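Local structure of salicylic acid-binding protein 2 (Nicotiana tabacum, 1XKL) at residues A[90-95]-A[194-199]; A[201-206]-A[229-234]. The protein hydrolyses methyl salicylate to salicylic acid and methanol, a step in the signalling that activates systemic acquired resistance. All blocks are in the same frame, centred on the assembly; numbering follows the deposited sequence.

Contact 1 of 2, residues A[90-95]-A[194-199]; sequences AMEKYP and DERFGS
The C-terminal end of helix 83-93 of this alpha/beta hydrolase meets the loop that leads into strand 202-207. In the alpha/beta-hydrolase fold helix 83-93 follows the nucleophile Ser-81. Arg-196 reaches the last carbonyls of the helix, its chain bent at chi3 (66°). Arg-196 NE lies 2.7 Å from Glu-92 O, and Arg-196 NH2 3.2 Å from Lys-93 O. Both bonds are weak, with N-H...O angles near 125°. They bring a positive group to the end of the helix, which probably favours its dipole. Pro-95 lies over one face of the guanidinium, with CD 3.6 Å from Arg-196 NH2. Glu-92 CG is anti to the backbone N (chi1 -177°), and chi2 turns the carboxylate across to the loop. Phe-197 N donates to Glu-92 OE1 at 3.0 Å from above the carboxylate plane, and Thr-193 N grips the same oxygen. Deeper in, Met-91, a selenomethionine, lies beside Phe-197 as a Met-aromatic contact. Met-91 SE is 4.8 Å from the Phe-197 ring centroid, placed obliquely, and Met-91 CE is 3.5 Å from Phe-197 CE1. Arg-196 O takes two donors from Ser-199, its backbone N and its OG, the latter at 2.8 Å on a lone pair.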
ATOM      1  N   ALA A  90      35.968 -14.830  15.127  1.00 20.19           N
ATOM      2  CA  ALA A  90      36.074 -16.278  15.287  1.00 20.17           C
ATOM      3  C   ALA A  90      37.519 -16.675  15.564  1.00 20.51           C
ATOM      4  O   ALA A  90      37.786 -17.535  16.406  1.00 19.10           O
ATOM      5  CB  ALA A  90      35.556 -16.988  14.037  1.00 19.96           C
HETATM    6  N   MSE A  91      38.445 -16.047  14.844  1.00 21.05           N
HETATM    7  CA  MSE A  91      39.877 -16.303  15.007  1.00 21.54           C
HETATM    8  C   MSE A  91      40.327 -15.836  16.386  1.00 22.44           C
HETATM    9  O   MSE A  91      41.224 -16.423  16.988  1.00 22.38           O
HETATM   10  CB  MSE A  91      40.666 -15.546  13.931  1.00 22.87           C
HETATM   11  CG  MSE A  91      40.332 -15.976  12.511  1.00 22.97           C
HETATM   12 SE   MSE A  91      40.592 -14.624  11.143  1.00 34.88          SE
HETATM   13  CE  MSE A  91      42.541 -14.575  11.083  1.00 27.00           C
ATOM     14  N   GLU A  92      39.707 -14.773  16.887  1.00 21.93           N
ATOM     15  CA  GLU A  92      40.081 -14.253  18.200  1.00 23.16           C
ATOM     16  C   GLU A  92      39.614 -15.179  19.316  1.00 24.27           C
ATOM     17  O   GLU A  92      40.347 -15.423  20.275  1.00 25.16           O
ATOM     18  CB  GLU A  92      39.494 -12.855  18.412  1.00 23.32           C
ATOM     19  CG  GLU A  92      39.886 -12.183  19.731  1.00 23.22           C
ATOM     20  CD  GLU A  92      41.385 -11.936  19.854  1.00 22.83           C
ATOM     21  OE1 GLU A  92      42.042 -11.744  18.814  1.00 22.65           O
ATOM     22  OE2 GLU A  92      41.900 -11.918  20.992  1.00 23.55           O
ATOM     23  N   LYS A  93      38.404 -15.713  19.174  1.00 23.69           N
ATOM     24  CA  LYS A  93      37.821 -16.588  20.187  1.00 24.55           C
ATOM     25  C   LYS A  93      38.172 -18.072  20.091  1.00 23.33           C
ATOM     26  O   LYS A  93      38.270 -18.752  21.109  1.00 21.80           O
ATOM     27  CB  LYS A  93      36.297 -16.446  20.168  1.00 27.60           C
ATOM     28  CG  LYS A  93      35.769 -15.195  20.831  1.00 32.01           C
ATOM     29  CD  LYS A  93      35.826 -15.328  22.346  1.00 36.75           C
ATOM     30  CE  LYS A  93      35.294 -14.078  23.027  1.00 36.74           C
ATOM     31  NZ  LYS A  93      33.851 -13.843  22.731  1.00 38.66           N
ATOM     32  N   TYR A  94      38.349 -18.576  18.875  1.00 24.11           N
ATOM     33  CA  TYR A  94      38.655 -19.989  18.671  1.00 23.86           C
ATOM     34  C   TYR A  94      39.826 -20.138  17.698  1.00 23.91           C
ATOM     35  O   TYR A  94      39.705 -20.792  16.659  1.00 22.55           O
ATOM     36  CB  TYR A  94      37.424 -20.697  18.099  1.00 24.89           C
ATOM     37  CG  TYR A  94      36.158 -20.455  18.886  1.00 27.09           C
ATOM     38  CD1 TYR A  94      35.863 -21.219  20.013  1.00 27.73           C
ATOM     39  CD2 TYR A  94      35.272 -19.439  18.524  1.00 27.11           C
ATOM     40  CE1 TYR A  94      34.724 -20.981  20.767  1.00 28.60           C
ATOM     41  CE2 TYR A  94      34.124 -19.188  19.273  1.00 29.68           C
ATOM     42  CZ  TYR A  94      33.859 -19.968  20.399  1.00 30.35           C
ATOM     43  OH  TYR A  94      32.754 -19.719  21.182  1.00 32.41           O
ATOM     44  N   PRO A  95      40.985 -19.549  18.032  1.00 23.49           N
ATOM     45  CA  PRO A  95      42.147 -19.644  17.145  1.00 23.19           C
ATOM     46  C   PRO A  95      42.643 -21.058  16.868  1.00 22.83           C
ATOM     47  O   PRO A  95      43.070 -21.363  15.753  1.00 23.72           O
ATOM     48  CB  PRO A  95      43.197 -18.795  17.858  1.00 23.92           C
ATOM     49  CG  PRO A  95      42.837 -18.969  19.303  1.00 23.86           C
ATOM     50  CD  PRO A  95      41.331 -18.839  19.277  1.00 23.00           C
ATOM     51  N   ASP A 194      47.112  -9.911  18.682  1.00 29.11           N
ATOM     52  CA  ASP A 194      48.145 -10.684  18.003  1.00 29.49           C
ATOM     53  C   ASP A 194      48.250 -12.092  18.582  1.00 29.04           C
ATOM     54  O   ASP A 194      48.456 -13.067  17.858  1.00 28.05           O
ATOM     55  CB  ASP A 194      49.488  -9.973  18.158  1.00 33.39           C
ATOM     56  CG  ASP A 194      50.580 -10.584  17.307  1.00 35.41           C
ATOM     57  OD1 ASP A 194      51.763 -10.404  17.667  1.00 40.02           O
ATOM     58  OD2 ASP A 194      50.268 -11.224  16.284  1.00 35.44           O
ATOM     59  N   GLU A 195      48.106 -12.185  19.894  1.00 28.19           N
ATOM     60  CA  GLU A 195      48.207 -13.452  20.592  1.00 29.68           C
ATOM     61  C   GLU A 195      47.205 -14.495  20.108  1.00 28.51           C
ATOM     62  O   GLU A 195      47.539 -15.673  19.971  1.00 28.91           O
ATOM     63  CB  GLU A 195      48.016 -13.225  22.089  1.00 33.61           C
ATOM     64  CG  GLU A 195      48.530 -14.353  22.950  1.00 38.71           C
ATOM     65  CD  GLU A 195      50.022 -14.562  22.785  1.00 44.13           C
ATOM     66  OE1 GLU A 195      50.776 -13.561  22.853  1.00 46.81           O
ATOM     67  OE2 GLU A 195      50.442 -15.727  22.591  1.00 45.55           O
ATOM     68  N   ARG A 196      45.975 -14.069  19.845  1.00 26.51           N
ATOM     69  CA  ARG A 196      44.941 -15.000  19.412  1.00 23.13           C
ATOM     70  C   ARG A 196      44.629 -14.833  17.927  1.00 21.64           C
ATOM     71  O   ARG A 196      45.054 -15.648  17.105  1.00 21.39           O
ATOM     72  CB  ARG A 196      43.698 -14.797  20.286  1.00 23.04           C
ATOM     73  CG  ARG A 196      44.019 -14.931  21.776  1.00 24.89           C
ATOM     74  CD  ARG A 196      42.820 -14.661  22.683  1.00 28.18           C
ATOM     75  NE  ARG A 196      41.769 -15.662  22.535  1.00 29.81           N
ATOM     76  CZ  ARG A 196      41.895 -16.949  22.843  1.00 31.02           C
ATOM     77  NH1 ARG A 196      43.037 -17.417  23.324  1.00 33.44           N
ATOM     78  NH2 ARG A 196      40.869 -17.774  22.676  1.00 30.14           N
ATOM     79  N   PHE A 197      43.900 -13.777  17.584  1.00 19.87           N
ATOM     80  CA  PHE A 197      43.562 -13.492  16.190  1.00 18.80           C
ATOM     81  C   PHE A 197      44.785 -13.726  15.317  1.00 20.36           C
ATOM     82  O   PHE A 197      44.747 -14.502  14.365  1.00 21.06           O
ATOM     83  CB  PHE A 197      43.131 -12.026  16.038  1.00 16.31           C
ATOM     84  CG  PHE A 197      43.105 -11.541  14.604  1.00 15.89           C
ATOM     85  CD1 PHE A 197      42.004 -11.793  13.786  1.00 13.03           C
ATOM     86  CD2 PHE A 197      44.181 -10.830  14.075  1.00 13.02           C
ATOM     87  CE1 PHE A 197      41.984 -11.366  12.460  1.00 12.60           C
ATOM     88  CE2 PHE A 197      44.172 -10.397  12.748  1.00 13.99           C
ATOM     89  CZ  PHE A 197      43.068 -10.656  11.940  1.00 15.01           C
ATOM     90  N   GLY A 198      45.867 -13.032  15.664  1.00 20.81           N
ATOM     91  CA  GLY A 198      47.105 -13.111  14.914  1.00 21.15           C
ATOM     92  C   GLY A 198      47.817 -14.448  14.866  1.00 21.55           C
ATOM     93  O   GLY A 198      48.719 -14.627  14.051  1.00 23.21           O
ATOM     94  N   SER A 199      47.426 -15.385  15.723  1.00 20.94           N
ATOM     95  CA  SER A 199      48.058 -16.697  15.745  1.00 21.07           C
ATOM     96  C   SER A 199      47.516 -17.603  14.640  1.00 21.54           C
ATOM     97  O   SER A 199      47.978 -18.732  14.478  1.00 22.39           O
ATOM     98  CB  SER A 199      47.842 -17.373  17.103  1.00 21.26           C
ATOM     99  OG  SER A 199      46.581 -18.015  17.170  1.00 21.61           O
TER

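Contact 2 of 2, residues A[201-206]-A[229-234]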
ATOM      1  N   LYS A 201      46.820 -18.504  10.604  1.00 18.83           N
ATOM      2  CA  LYS A 201      47.360 -18.229   9.274  1.00 19.37           C
ATOM      3  C   LYS A 201      46.311 -17.564   8.397  1.00 18.50           C
ATOM      4  O   LYS A 201      45.150 -17.982   8.373  1.00 17.57           O
ATOM      5  CB  LYS A 201      47.849 -19.515   8.600  1.00 20.06           C
ATOM      6  CG  LYS A 201      48.908 -20.245   9.400  1.00 25.68           C
ATOM      7  CD  LYS A 201      49.750 -21.137   8.525  1.00 27.33           C
ATOM      8  CE  LYS A 201      50.682 -21.978   9.373  1.00 32.04           C
ATOM      9  NZ  LYS A 201      51.466 -21.138  10.320  1.00 33.98           N
ATOM     10  N   ARG A 202      46.733 -16.528   7.679  1.00 16.94           N
ATOM     11  CA  ARG A 202      45.849 -15.777   6.803  1.00 16.87           C
ATOM     12  C   ARG A 202      46.224 -15.905   5.334  1.00 17.47           C
ATOM     13  O   ARG A 202      47.385 -15.724   4.956  1.00 15.49           O
ATOM     14  CB  ARG A 202      45.871 -14.287   7.157  1.00 16.78           C
ATOM     15  CG  ARG A 202      45.589 -13.950   8.613  1.00 21.01           C
ATOM     16  CD  ARG A 202      45.320 -12.451   8.792  1.00 22.02           C
ATOM     17  NE  ARG A 202      46.505 -11.599   8.641  1.00 21.98           N
ATOM     18  CZ  ARG A 202      47.326 -11.267   9.636  1.00 23.15           C
ATOM     19  NH1 ARG A 202      47.106 -11.714  10.863  1.00 24.12           N
ATOM     20  NH2 ARG A 202      48.357 -10.471   9.408  1.00 22.44           N
ATOM     21  N   VAL A 203      45.222 -16.188   4.509  1.00 14.59           N
ATOM     22  CA  VAL A 203      45.406 -16.311   3.075  1.00 15.10           C
ATOM     23  C   VAL A 203      44.485 -15.294   2.414  1.00 16.28           C
ATOM     24  O   VAL A 203      43.288 -15.241   2.717  1.00 16.66           O
ATOM     25  CB  VAL A 203      45.033 -17.744   2.590  1.00 13.93           C
ATOM     26  CG1 VAL A 203      45.249 -17.869   1.094  1.00 15.97           C
ATOM     27  CG2 VAL A 203      45.869 -18.774   3.332  1.00 13.27           C
ATOM     28  N   TYR A 204      45.031 -14.467   1.531  1.00 16.27           N
ATOM     29  CA  TYR A 204      44.202 -13.482   0.858  1.00 16.25           C
ATOM     30  C   TYR A 204      44.065 -13.807  -0.625  1.00 17.08           C
ATOM     31  O   TYR A 204      45.066 -13.940  -1.337  1.00 16.81           O
ATOM     32  CB  TYR A 204      44.788 -12.071   1.037  1.00 15.96           C
ATOM     33  CG  TYR A 204      43.774 -10.979   0.782  1.00 15.49           C
ATOM     34  CD1 TYR A 204      43.304 -10.730  -0.504  1.00 17.29           C
ATOM     35  CD2 TYR A 204      43.243 -10.228   1.834  1.00 16.35           C
ATOM     36  CE1 TYR A 204      42.332  -9.767  -0.738  1.00 18.19           C
ATOM     37  CE2 TYR A 204      42.266  -9.255   1.611  1.00 14.20           C
ATOM     38  CZ  TYR A 204      41.816  -9.029   0.327  1.00 15.00           C
ATOM     39  OH  TYR A 204      40.865  -8.068   0.076  1.00 14.31           O
ATOM     40  N   ILE A 205      42.824 -13.970  -1.081  1.00 15.41           N
ATOM     41  CA  ILE A 205      42.575 -14.257  -2.489  1.00 14.79           C
ATOM     42  C   ILE A 205      42.128 -12.961  -3.126  1.00 15.39           C
ATOM     43  O   ILE A 205      41.071 -12.415  -2.797  1.00 14.17           O
ATOM     44  CB  ILE A 205      41.473 -15.358  -2.696  1.00 13.91           C
ATOM     45  CG1 ILE A 205      41.886 -16.656  -2.009  1.00 15.43           C
ATOM     46  CG2 ILE A 205      41.281 -15.628  -4.177  1.00 13.32           C
ATOM     47  CD1 ILE A 205      40.920 -17.828  -2.236  1.00 15.02           C
ATOM     48  N   VAL A 206      42.963 -12.455  -4.023  1.00 15.99           N
ATOM     49  CA  VAL A 206      42.704 -11.203  -4.722  1.00 17.36           C
ATOM     50  C   VAL A 206      41.897 -11.404  -5.991  1.00 18.63           C
ATOM     51  O   VAL A 206      42.172 -12.317  -6.770  1.00 20.52           O
ATOM     52  CB  VAL A 206      44.026 -10.516  -5.135  1.00 17.99           C
ATOM     53  CG1 VAL A 206      43.722  -9.262  -5.944  1.00 18.86           C
ATOM     54  CG2 VAL A 206      44.849 -10.183  -3.903  1.00 17.42           C
ATOM     55  N   GLU A 229      49.978 -16.024   2.876  1.00 26.29           N
ATOM     56  CA  GLU A 229      50.071 -16.301   1.454  1.00 26.23           C
ATOM     57  C   GLU A 229      49.069 -15.450   0.689  1.00 25.90           C
ATOM     58  O   GLU A 229      47.987 -15.163   1.189  1.00 23.56           O
ATOM     59  CB  GLU A 229      49.783 -17.779   1.210  1.00 28.08           C
ATOM     60  CG  GLU A 229      50.315 -18.316  -0.095  1.00 32.06           C
ATOM     61  CD  GLU A 229      49.808 -19.712  -0.386  1.00 34.62           C
ATOM     62  OE1 GLU A 229      49.562 -20.470   0.577  1.00 34.60           O
ATOM     63  OE2 GLU A 229      49.663 -20.052  -1.579  1.00 35.98           O
ATOM     64  N   ALA A 230      49.435 -15.045  -0.522  1.00 26.35           N
ATOM     65  CA  ALA A 230      48.549 -14.245  -1.353  1.00 27.10           C
ATOM     66  C   ALA A 230      48.238 -15.000  -2.637  1.00 28.38           C
ATOM     67  O   ALA A 230      49.143 -15.381  -3.387  1.00 28.34           O
ATOM     68  CB  ALA A 230      49.186 -12.905  -1.680  1.00 27.97           C
ATOM     69  N   ILE A 231      46.950 -15.216  -2.877  1.00 27.32           N
ATOM     70  CA  ILE A 231      46.484 -15.916  -4.062  1.00 28.72           C
ATOM     71  C   ILE A 231      45.761 -14.909  -4.936  1.00 29.25           C
ATOM     72  O   ILE A 231      45.221 -13.923  -4.437  1.00 28.86           O
ATOM     73  CB  ILE A 231      45.491 -17.033  -3.696  1.00 29.59           C
ATOM     74  CG1 ILE A 231      46.131 -17.997  -2.693  1.00 31.56           C
ATOM     75  CG2 ILE A 231      45.054 -17.765  -4.948  1.00 29.80           C
ATOM     76  CD1 ILE A 231      47.413 -18.640  -3.178  1.00 32.27           C
ATOM     77  N   GLU A 232      45.731 -15.160  -6.235  1.00 28.62           N
ATOM     78  CA  GLU A 232      45.070 -14.247  -7.150  1.00 29.61           C
ATOM     79  C   GLU A 232      44.138 -14.965  -8.134  1.00 28.70           C
ATOM     80  O   GLU A 232      44.474 -16.025  -8.660  1.00 27.47           O
ATOM     81  CB  GLU A 232      46.134 -13.455  -7.911  1.00 31.92           C
ATOM     82  CG  GLU A 232      45.618 -12.657  -9.094  1.00 36.98           C
ATOM     83  CD  GLU A 232      46.737 -11.980  -9.875  1.00 39.01           C
ATOM     84  OE1 GLU A 232      47.411 -11.091  -9.308  1.00 39.97           O
ATOM     85  OE2 GLU A 232      46.939 -12.341 -11.054  1.00 38.39           O
ATOM     86  N   ILE A 233      42.956 -14.393  -8.354  1.00 27.15           N
ATOM     87  CA  ILE A 233      42.004 -14.954  -9.310  1.00 25.43           C
ATOM     88  C   ILE A 233      41.803 -13.910 -10.401  1.00 26.00           C
ATOM     89  O   ILE A 233      41.041 -12.959 -10.236  1.00 24.05           O
ATOM     90  CB  ILE A 233      40.633 -15.286  -8.668  1.00 24.25           C
ATOM     91  CG1 ILE A 233      40.792 -16.394  -7.624  1.00 23.27           C
ATOM     92  CG2 ILE A 233      39.650 -15.737  -9.738  1.00 24.60           C
ATOM     93  CD1 ILE A 233      39.491 -16.824  -6.981  1.00 22.69           C
ATOM     94  N   LYS A 234      42.506 -14.097 -11.517  1.00 25.69           N
ATOM     95  CA  LYS A 234      42.440 -13.186 -12.659  1.00 26.31           C
ATOM     96  C   LYS A 234      41.097 -13.221 -13.370  1.00 24.69           C
ATOM     97  O   LYS A 234      40.540 -14.290 -13.601  1.00 27.98           O
ATOM     98  CB  LYS A 234      43.539 -13.536 -13.675  1.00 27.59           C
ATOM     99  CG  LYS A 234      44.734 -12.595 -13.689  1.00 29.82           C
ATOM    100  CD  LYS A 234      44.344 -11.211 -14.178  1.00 30.65           C
ATOM    101  CE  LYS A 234      45.559 -10.284 -14.291  1.00 30.97           C
ATOM    102  NZ  LYS A 234      45.158  -8.917 -14.773  1.00 33.56           N
TER
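Strands 202-206 and 229-233 run parallel, with 21° between their directions and their axes 4.3 Å apart at the closest point. Their hydrogen bonds form a ladder. It opens with a weak bond from Glu-229 N to Arg-202 O. Tyr-204 then turns both its N-H and its C=O to strand 229-233, N donating to Glu-229 O and O accepting from Ile-231 N at 2.7 Å. Val-206 does likewise. Its N donates to Ile-231 O almost straight (174°), from above the carbonyl plane, and Val-206 O takes Ile-233 N at 2.7 Å, nearly along the C=O axis. On one face of the sheet Val-203 CG1 meets Ile-231 CG1 at 3.9 Å. Ile-205 lies alongside Ile-231, and its CG2 touches Ile-233 CD1 at 3.5 Å. Helix 245-258 packs here, with Leu-248 against Ile-205 and Ile-233, and the Glu-229 carboxylate on the same face is held by Tyr-259 OH and by a salt bridge to Lys-258. The other face carries Tyr-204 and Val-206, which pack against Gln-218 of helix 215-225, while Tyr-204 OH bonds to Ala-106 O and Glu-232 forms a salt bridge with Arg-219. On its far side strand 202-207 bonds to strand 98-104, while 229-233 is the outermost strand on this side within the chain. Together with helix 215-225 the two strands make a beta-alpha-beta crossover at the edge of the alpha/beta-hydrolase sheet.

Contact 1 and contact 2 follow one another along the chain, and their centres lie about 19 Å apart. Val-200 alone separates segment 194-199 from segment 201-206. Arg-202 joins the two: its NH1 is 3.7 Å from Phe-197 CE2, and its CG is 4.0 Å from Met-91 CE. Contact 1 lies away from the catalytic residues, although its helix follows Ser-81. Contact 2 is nearer to them. The Tyr-204 side chain is about 7 Å from those of Asp-210 and His-238, and about 10 Å from the bound 2-amino-4H-1,3-benzoxathiin-4-ol. Asp-210 follows strand 202-207 and His-238 follows strand 229-233, so contact 2 pairs the strands that lead to both charge-relay residues.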